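Local coordinates for protein racemase, putative (Roseobacter denitrificans, PDB 3TCS) that binds magnesium and D-alanine in a TIM-barrel active site and probably works as a racemase or hydro-lyase of the enolase superfamily, at residues E152-L157 with F166-G171; F227-E232 with G329-F334. All coordinates share one frame; numbering follows the deposited sequence.

Contact 1: E152-L157 with F166-G171; sequences ERLKRL and FKVRAG. With DAL (D-alanine), chain L.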
loop_
_atom_site.group_PDB
_atom_site.type_symbol
_atom_site.label_atom_id
_atom_site.label_comp_id
_atom_site.label_asym_id
_atom_site.label_seq_id
_atom_site.Cartn_x
_atom_site.Cartn_y
_atom_site.Cartn_z
ATOM N N GLU B 152 -31.747 17.932 11.080
ATOM C CA GLU B 152 -31.897 18.915 12.144
ATOM C C GLU B 152 -30.582 19.605 12.491
ATOM O O GLU B 152 -30.519 20.833 12.552
ATOM C CB GLU B 152 -32.496 18.244 13.389
ATOM C CG GLU B 152 -32.744 19.183 14.562
ATOM C CD GLU B 152 -33.568 18.536 15.673
ATOM O OE1 GLU B 152 -33.208 17.424 16.122
ATOM O OE2 GLU B 152 -34.575 19.145 16.097
ATOM N N ARG B 153 -29.523 18.832 12.705
ATOM C CA ARG B 153 -28.250 19.451 13.050
ATOM C C ARG B 153 -27.645 20.227 11.880
ATOM O O ARG B 153 -27.002 21.256 12.079
ATOM C CB ARG B 153 -27.250 18.406 13.574
ATOM C CG ARG B 153 -26.736 17.399 12.555
ATOM C CD ARG B 153 -25.520 16.655 13.124
ATOM N NE ARG B 153 -24.942 15.710 12.172
ATOM C CZ ARG B 153 -23.808 15.042 12.370
ATOM N NH1 ARG B 153 -23.115 15.209 13.490
ATOM N NH2 ARG B 153 -23.365 14.201 11.444
ATOM N N LEU B 154 -27.855 19.751 10.658
ATOM C CA LEU B 154 -27.306 20.447 9.497
ATOM C C LEU B 154 -28.081 21.733 9.207
ATOM O O LEU B 154 -27.507 22.733 8.768
ATOM C CB LEU B 154 -27.311 19.521 8.280
ATOM C CG LEU B 154 -26.354 18.327 8.415
ATOM C CD1 LEU B 154 -26.342 17.518 7.118
ATOM C CD2 LEU B 154 -24.949 18.838 8.727
ATOM N N LYS B 155 -29.387 21.705 9.452
ATOM C CA LYS B 155 -30.216 22.885 9.234
ATOM C C LYS B 155 -29.780 23.982 10.205
ATOM O O LYS B 155 -29.738 25.157 9.851
ATOM C CB LYS B 155 -31.694 22.544 9.452
ATOM C CG LYS B 155 -32.654 23.652 9.041
ATOM C CD LYS B 155 -34.107 23.217 9.217
ATOM C CE LYS B 155 -35.052 24.263 8.643
ATOM N NZ LYS B 155 -36.468 23.818 8.702
ATOM N N ARG B 156 -29.449 23.601 11.434
ATOM C CA ARG B 156 -29.014 24.588 12.410
ATOM C C ARG B 156 -27.673 25.191 11.999
ATOM O O ARG B 156 -27.443 26.382 12.187
ATOM C CB ARG B 156 -28.944 23.955 13.802
ATOM C CG ARG B 156 -30.334 23.584 14.295
ATOM C CD ARG B 156 -30.366 23.000 15.696
ATOM N NE ARG B 156 -31.749 22.723 16.086
ATOM C CZ ARG B 156 -32.111 22.105 17.204
ATOM N NH1 ARG B 156 -31.189 21.689 18.064
ATOM N NH2 ARG B 156 -33.398 21.906 17.464
ATOM N N LEU B 157 -26.801 24.373 11.418
ATOM C CA LEU B 157 -25.501 24.864 10.969
ATOM C C LEU B 157 -25.686 25.769 9.754
ATOM O O LEU B 157 -24.927 26.713 9.551
ATOM C CB LEU B 157 -24.583 23.692 10.619
ATOM C CG LEU B 157 -24.088 22.903 11.832
ATOM C CD1 LEU B 157 -23.561 21.538 11.399
ATOM C CD2 LEU B 157 -23.013 23.714 12.545
ATOM N N PHE B 166 -24.028 20.703 1.677
ATOM C CA PHE B 166 -24.016 19.686 2.724
ATOM C C PHE B 166 -23.839 18.280 2.167
ATOM O O PHE B 166 -24.423 17.943 1.140
ATOM C CB PHE B 166 -25.349 19.730 3.485
ATOM C CG PHE B 166 -25.698 21.085 4.013
ATOM C CD1 PHE B 166 -25.391 21.431 5.322
ATOM C CD2 PHE B 166 -26.257 22.048 3.174
ATOM C CE1 PHE B 166 -25.628 22.725 5.791
ATOM C CE2 PHE B 166 -26.497 23.343 3.631
ATOM C CZ PHE B 166 -26.180 23.680 4.944
ATOM N N LYS B 167 -23.050 17.461 2.855
ATOM C CA LYS B 167 -22.849 16.079 2.433
ATOM C C LYS B 167 -23.236 15.105 3.549
ATOM O O LYS B 167 -22.851 15.282 4.705
ATOM C CB LYS B 167 -21.391 15.826 2.020
ATOM C CG LYS B 167 -21.194 14.438 1.383
ATOM C CD LYS B 167 -19.834 14.279 0.695
ATOM C CE LYS B 167 -18.708 13.979 1.678
ATOM N NZ LYS B 167 -17.389 13.876 0.963
ATOM N N VAL B 168 -24.008 14.084 3.195
ATOM C CA VAL B 168 -24.434 13.077 4.156
ATOM C C VAL B 168 -24.003 11.709 3.636
ATOM O O VAL B 168 -23.362 11.620 2.587
ATOM C CB VAL B 168 -25.971 13.109 4.375
ATOM C CG1 VAL B 168 -26.379 14.457 4.947
ATOM C CG2 VAL B 168 -26.701 12.834 3.066
ATOM N N ARG B 169 -24.358 10.651 4.356
ATOM C CA ARG B 169 -23.953 9.298 3.975
ATOM C C ARG B 169 -25.076 8.406 3.469
ATOM O O ARG B 169 -26.206 8.471 3.957
ATOM C CB ARG B 169 -23.294 8.600 5.171
ATOM C CG ARG B 169 -22.178 9.402 5.827
ATOM C CD ARG B 169 -20.922 9.422 4.969
ATOM N NE ARG B 169 -20.144 10.641 5.185
ATOM C CZ ARG B 169 -18.942 10.866 4.663
ATOM N NH1 ARG B 169 -18.362 9.951 3.900
ATOM N NH2 ARG B 169 -18.333 12.020 4.881
ATOM N N ALA B 170 -24.735 7.557 2.503
ATOM C CA ALA B 170 -25.666 6.602 1.914
ATOM C C ALA B 170 -25.115 5.206 2.187
ATOM O O ALA B 170 -23.911 5.040 2.387
ATOM C CB ALA B 170 -25.782 6.829 0.401
ATOM N N GLY B 171 -25.999 4.213 2.203
ATOM C CA GLY B 171 -25.594 2.839 2.443
ATOM C C GLY B 171 -24.788 2.617 3.705
ATOM O O GLY B 171 -24.821 3.425 4.634
HETATM N N DAL L . -15.321 12.205 1.883
HETATM C CA DAL L . -15.787 11.565 3.126
HETATM C CB DAL L . -15.308 12.347 4.342
HETATM C C DAL L . -15.259 10.173 3.204
HETATM O O DAL L . -15.531 9.383 2.359
#
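Leu-154 is the side chain through which the helix segment 152-157 meets the strand segment 166-171, touching Phe-166 with its base and Val-168 with its tip. CB lies 4.0 Å from CD1 of the Phe-166 ring. With chi2 near 180° (-176°), CD1 reaches on past CG to within 3.8 Å of Val-168 CG1, and the two aliphatic side chains meet at a slant. Phe-166 also brings its ring to the helix backbone: CE1 is 3.5 Å from Leu-154 O, which approaches the ring obliquely. All three residues are buried, and Met-192, Ile-188 and Leu-196 of helix 184-196 close the same apolar layer from the neighbouring helix.

The other side of the helix is looser and faces solvent. There Glu-152 and Arg-156, one turn apart, pair across 3.3 Å from OE2 to NH2. The oxygen sits well out of the guanidinium plane, so charge attraction rather than a directed N-H links them, while Glu-152 CG lies over one guanidinium face near its rim.

On the strand, Lys-167 points away from the helix, into the barrel. Its chain bends at chi3 (80°) and puts NZ 2.8 Å from the nitrogen of D-alanine, with Tyr-137 OH as a further partner. Arg-169 presents its guanidinium edge to the ligand, whose CA lies in the guanidinium plane. An apolar outer face against a helix and a ligand-binding inner face are characteristic of a TIM-barrel strand, here the second strand of the beta-alpha-beta unit 132-139, 147-161, 165-169.

Contact 2: F227-E232 with G329-F334; sequences FCHFEE and GKYLEF. With MG (magnesium ion), chain J; DAL (D-alanine), chain L.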
loop_
_atom_site.group_PDB
_atom_site.type_symbol
_atom_site.label_atom_id
_atom_site.label_comp_id
_atom_site.label_asym_id
_atom_site.label_seq_id
_atom_site.Cartn_x
_atom_site.Cartn_y
_atom_site.Cartn_z
ATOM N N PHE B 227 -29.760 16.393 -6.024
ATOM C CA PHE B 227 -28.410 16.281 -5.461
ATOM C C PHE B 227 -27.443 16.507 -6.623
ATOM O O PHE B 227 -27.766 16.198 -7.764
ATOM C CB PHE B 227 -28.167 14.894 -4.853
ATOM C CG PHE B 227 -28.633 14.758 -3.431
ATOM C CD1 PHE B 227 -29.973 14.935 -3.099
ATOM C CD2 PHE B 227 -27.731 14.423 -2.423
ATOM C CE1 PHE B 227 -30.411 14.776 -1.779
ATOM C CE2 PHE B 227 -28.153 14.262 -1.106
ATOM C CZ PHE B 227 -29.499 14.440 -0.783
ATOM N N CYS B 228 -26.252 17.023 -6.338
ATOM C CA CYS B 228 -25.299 17.300 -7.411
ATOM C C CYS B 228 -23.967 16.577 -7.275
ATOM O O CYS B 228 -23.063 16.803 -8.075
ATOM C CB CYS B 228 -25.022 18.800 -7.464
ATOM S SG CYS B 228 -24.217 19.431 -5.963
ATOM N N HIS B 229 -23.859 15.677 -6.303
ATOM C CA HIS B 229 -22.587 15.006 -6.051
ATOM C C HIS B 229 -22.822 13.616 -5.442
ATOM O O HIS B 229 -23.393 13.500 -4.367
ATOM C CB HIS B 229 -21.811 15.946 -5.111
ATOM C CG HIS B 229 -20.485 15.439 -4.645
ATOM N ND1 HIS B 229 -19.315 16.129 -4.875
ATOM C CD2 HIS B 229 -20.158 14.410 -3.828
ATOM C CE1 HIS B 229 -18.329 15.555 -4.212
ATOM N NE2 HIS B 229 -18.812 14.510 -3.566
ATOM N N PHE B 230 -22.400 12.573 -6.156
ATOM C CA PHE B 230 -22.559 11.182 -5.716
ATOM C C PHE B 230 -21.157 10.594 -5.557
ATOM O O PHE B 230 -20.513 10.195 -6.535
ATOM C CB PHE B 230 -23.368 10.403 -6.766
ATOM C CG PHE B 230 -23.796 9.022 -6.327
ATOM C CD1 PHE B 230 -23.624 8.594 -5.014
ATOM C CD2 PHE B 230 -24.401 8.160 -7.236
ATOM C CE1 PHE B 230 -24.051 7.323 -4.613
ATOM C CE2 PHE B 230 -24.832 6.891 -6.851
ATOM C CZ PHE B 230 -24.658 6.471 -5.538
ATOM N N GLU B 231 -20.696 10.529 -4.312
ATOM C CA GLU B 231 -19.347 10.062 -4.024
ATOM C C GLU B 231 -19.147 8.583 -3.716
ATOM O O GLU B 231 -19.910 7.978 -2.957
ATOM C CB GLU B 231 -18.773 10.893 -2.873
ATOM C CG GLU B 231 -17.281 10.717 -2.636
ATOM C CD GLU B 231 -16.731 11.769 -1.682
ATOM O OE1 GLU B 231 -17.290 12.886 -1.657
ATOM O OE2 GLU B 231 -15.736 11.493 -0.980
ATOM N N GLU B 232 -18.094 8.028 -4.317
ATOM C CA GLU B 232 -17.686 6.637 -4.129
ATOM C C GLU B 232 -18.858 5.660 -4.088
ATOM O O GLU B 232 -19.083 4.969 -3.090
ATOM C CB GLU B 232 -16.864 6.533 -2.841
ATOM C CG GLU B 232 -15.931 5.342 -2.784
ATOM C CD GLU B 232 -15.028 5.388 -1.562
ATOM O OE1 GLU B 232 -14.328 6.406 -1.389
ATOM O OE2 GLU B 232 -15.018 4.412 -0.780
ATOM N N GLY B 329 -12.553 22.470 -7.518
ATOM C CA GLY B 329 -13.953 22.101 -7.504
ATOM C C GLY B 329 -14.754 23.217 -6.855
ATOM O O GLY B 329 -14.228 24.311 -6.637
ATOM N N LYS B 330 -16.006 22.933 -6.503
ATOM C CA LYS B 330 -16.900 23.938 -5.939
ATOM C C LYS B 330 -16.725 24.310 -4.475
ATOM O O LYS B 330 -17.148 25.385 -4.059
ATOM C CB LYS B 330 -18.354 23.495 -6.130
ATOM C CG LYS B 330 -18.735 23.101 -7.550
ATOM C CD LYS B 330 -20.105 22.428 -7.548
ATOM C CE LYS B 330 -20.448 21.835 -8.903
ATOM N NZ LYS B 330 -21.788 21.175 -8.898
ATOM N N TYR B 331 -16.105 23.438 -3.689
ATOM C CA TYR B 331 -15.990 23.712 -2.264
ATOM C C TYR B 331 -15.031 22.815 -1.503
ATOM O O TYR B 331 -14.620 21.758 -1.982
ATOM C CB TYR B 331 -17.387 23.609 -1.625
ATOM C CG TYR B 331 -18.335 22.670 -2.372
ATOM C CD1 TYR B 331 -19.659 23.043 -2.626
ATOM C CD2 TYR B 331 -17.894 21.443 -2.870
ATOM C CE1 TYR B 331 -20.510 22.224 -3.366
ATOM C CE2 TYR B 331 -18.743 20.610 -3.615
ATOM C CZ TYR B 331 -20.048 21.012 -3.861
ATOM O OH TYR B 331 -20.880 20.224 -4.628
ATOM N N LEU B 332 -14.699 23.267 -0.298
ATOM C CA LEU B 332 -13.806 22.574 0.625
ATOM C C LEU B 332 -14.623 21.639 1.515
ATOM O O LEU B 332 -15.618 22.064 2.099
ATOM C CB LEU B 332 -13.114 23.600 1.530
ATOM C CG LEU B 332 -12.300 23.068 2.712
ATOM C CD1 LEU B 332 -10.882 22.783 2.246
ATOM C CD2 LEU B 332 -12.291 24.096 3.847
ATOM N N GLU B 333 -14.219 20.376 1.629
ATOM C CA GLU B 333 -14.943 19.471 2.514
ATOM C C GLU B 333 -14.681 19.974 3.933
ATOM O O GLU B 333 -13.534 20.223 4.313
ATOM C CB GLU B 333 -14.442 18.034 2.373
ATOM C CG GLU B 333 -15.028 17.117 3.442
ATOM C CD GLU B 333 -14.868 15.647 3.140
ATOM O OE1 GLU B 333 -13.868 15.236 2.511
ATOM O OE2 GLU B 333 -15.761 14.888 3.554
ATOM N N PHE B 334 -15.737 20.147 4.716
ATOM C CA PHE B 334 -15.556 20.649 6.070
ATOM C C PHE B 334 -16.327 19.811 7.079
ATOM O O PHE B 334 -17.546 19.898 7.164
ATOM C CB PHE B 334 -16.019 22.102 6.144
ATOM C CG PHE B 334 -15.568 22.819 7.385
ATOM C CD1 PHE B 334 -14.276 23.329 7.479
ATOM C CD2 PHE B 334 -16.428 22.963 8.468
ATOM C CE1 PHE B 334 -13.847 23.976 8.638
ATOM C CE2 PHE B 334 -16.009 23.608 9.634
ATOM C CZ PHE B 334 -14.715 24.115 9.716
HETATM MG MG MG J . -15.624 10.242 0.595
HETATM N N DAL L . -15.321 12.205 1.883
HETATM C CA DAL L . -15.787 11.565 3.126
HETATM C CB DAL L . -15.308 12.347 4.342
HETATM C C DAL L . -15.259 10.173 3.204
HETATM O O DAL L . -15.531 9.383 2.359
HETATM O O HOH W 1 -21.022 18.456 -8.527
HETATM O O HOH W 2 -19.388 18.685 -6.206
HETATM O O HOH W 3 -14.151 13.743 -0.125
HETATM O O HOH W 4 -15.915 8.275 -0.080
#
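Cys-228 SG and Tyr-331 OH, 3.7 Å apart, form the nearest direct contact between segments 227-232 and 329-334, and water joins the two elsewhere. One water is hydrogen-bonded to both His-229 ND1 and Tyr-331 OH, lying in the plane of the imidazole. A second accepts from Lys-330 NZ and donates to Cys-228 O. Before its chain runs out to that water, Lys-330 lays CB over the centre of the Tyr-331 ring.

Glu-231 stands further along the strand. Its CB points toward the opposite segment, and with CG anti to the backbone N (chi1 -168°) the extended chain carries CG to 3.7 Å from the magnesium ion. CD follows at 3.0 Å from the ion, and its two oxygens then part company. OE1 takes a nearly straight bond from His-229 NE2 (2.9 Å, 172°), received on the anti side of the carboxylate, and forms a salt bridge with Lys-167 NZ. OE2 binds magnesium at 2.0 Å. Gripped through both oxygens, the carboxylate is fixed in its rotation. Asp-205 and Glu-257 complete the protein ligands of the metal, so that three acidic residues at the ends of successive barrel strands hold it, the metal site of the enolase superfamily. The nitrogen and an oxygen of D-alanine occupy two further positions.

Across the barrel, Glu-333 forms a salt bridge to the same Lys-167 through OE2. Its OE1 is 5.4 Å from Glu-231 OE2, and a water lies between these like-charged groups within bonding distance of both. The water that coordinates magnesium also lies 2.8 Å from Glu-232 OE1, within hydrogen-bonding distance.

In the fold
Contact 1 belongs to the outer layer of the barrel, where a helix packs on its neighbouring strand; contact 2 spans the barrel interior between strands that are not adjacent in the sheet. The first is made by buried apolar side chains and lies between segments close in sequence. The second, partly buried and with an exposed lysine, joins segments nearly a hundred residues apart largely through waters between polar groups, next to a metal that one segment binds. Their centres are 13 Å apart, yet strand 165-169 serves both: its outward residues build contact 1, while Lys-167 on its inner side pairs with acids from each segment of contact 2, and both contacts reach the bound D-alanine.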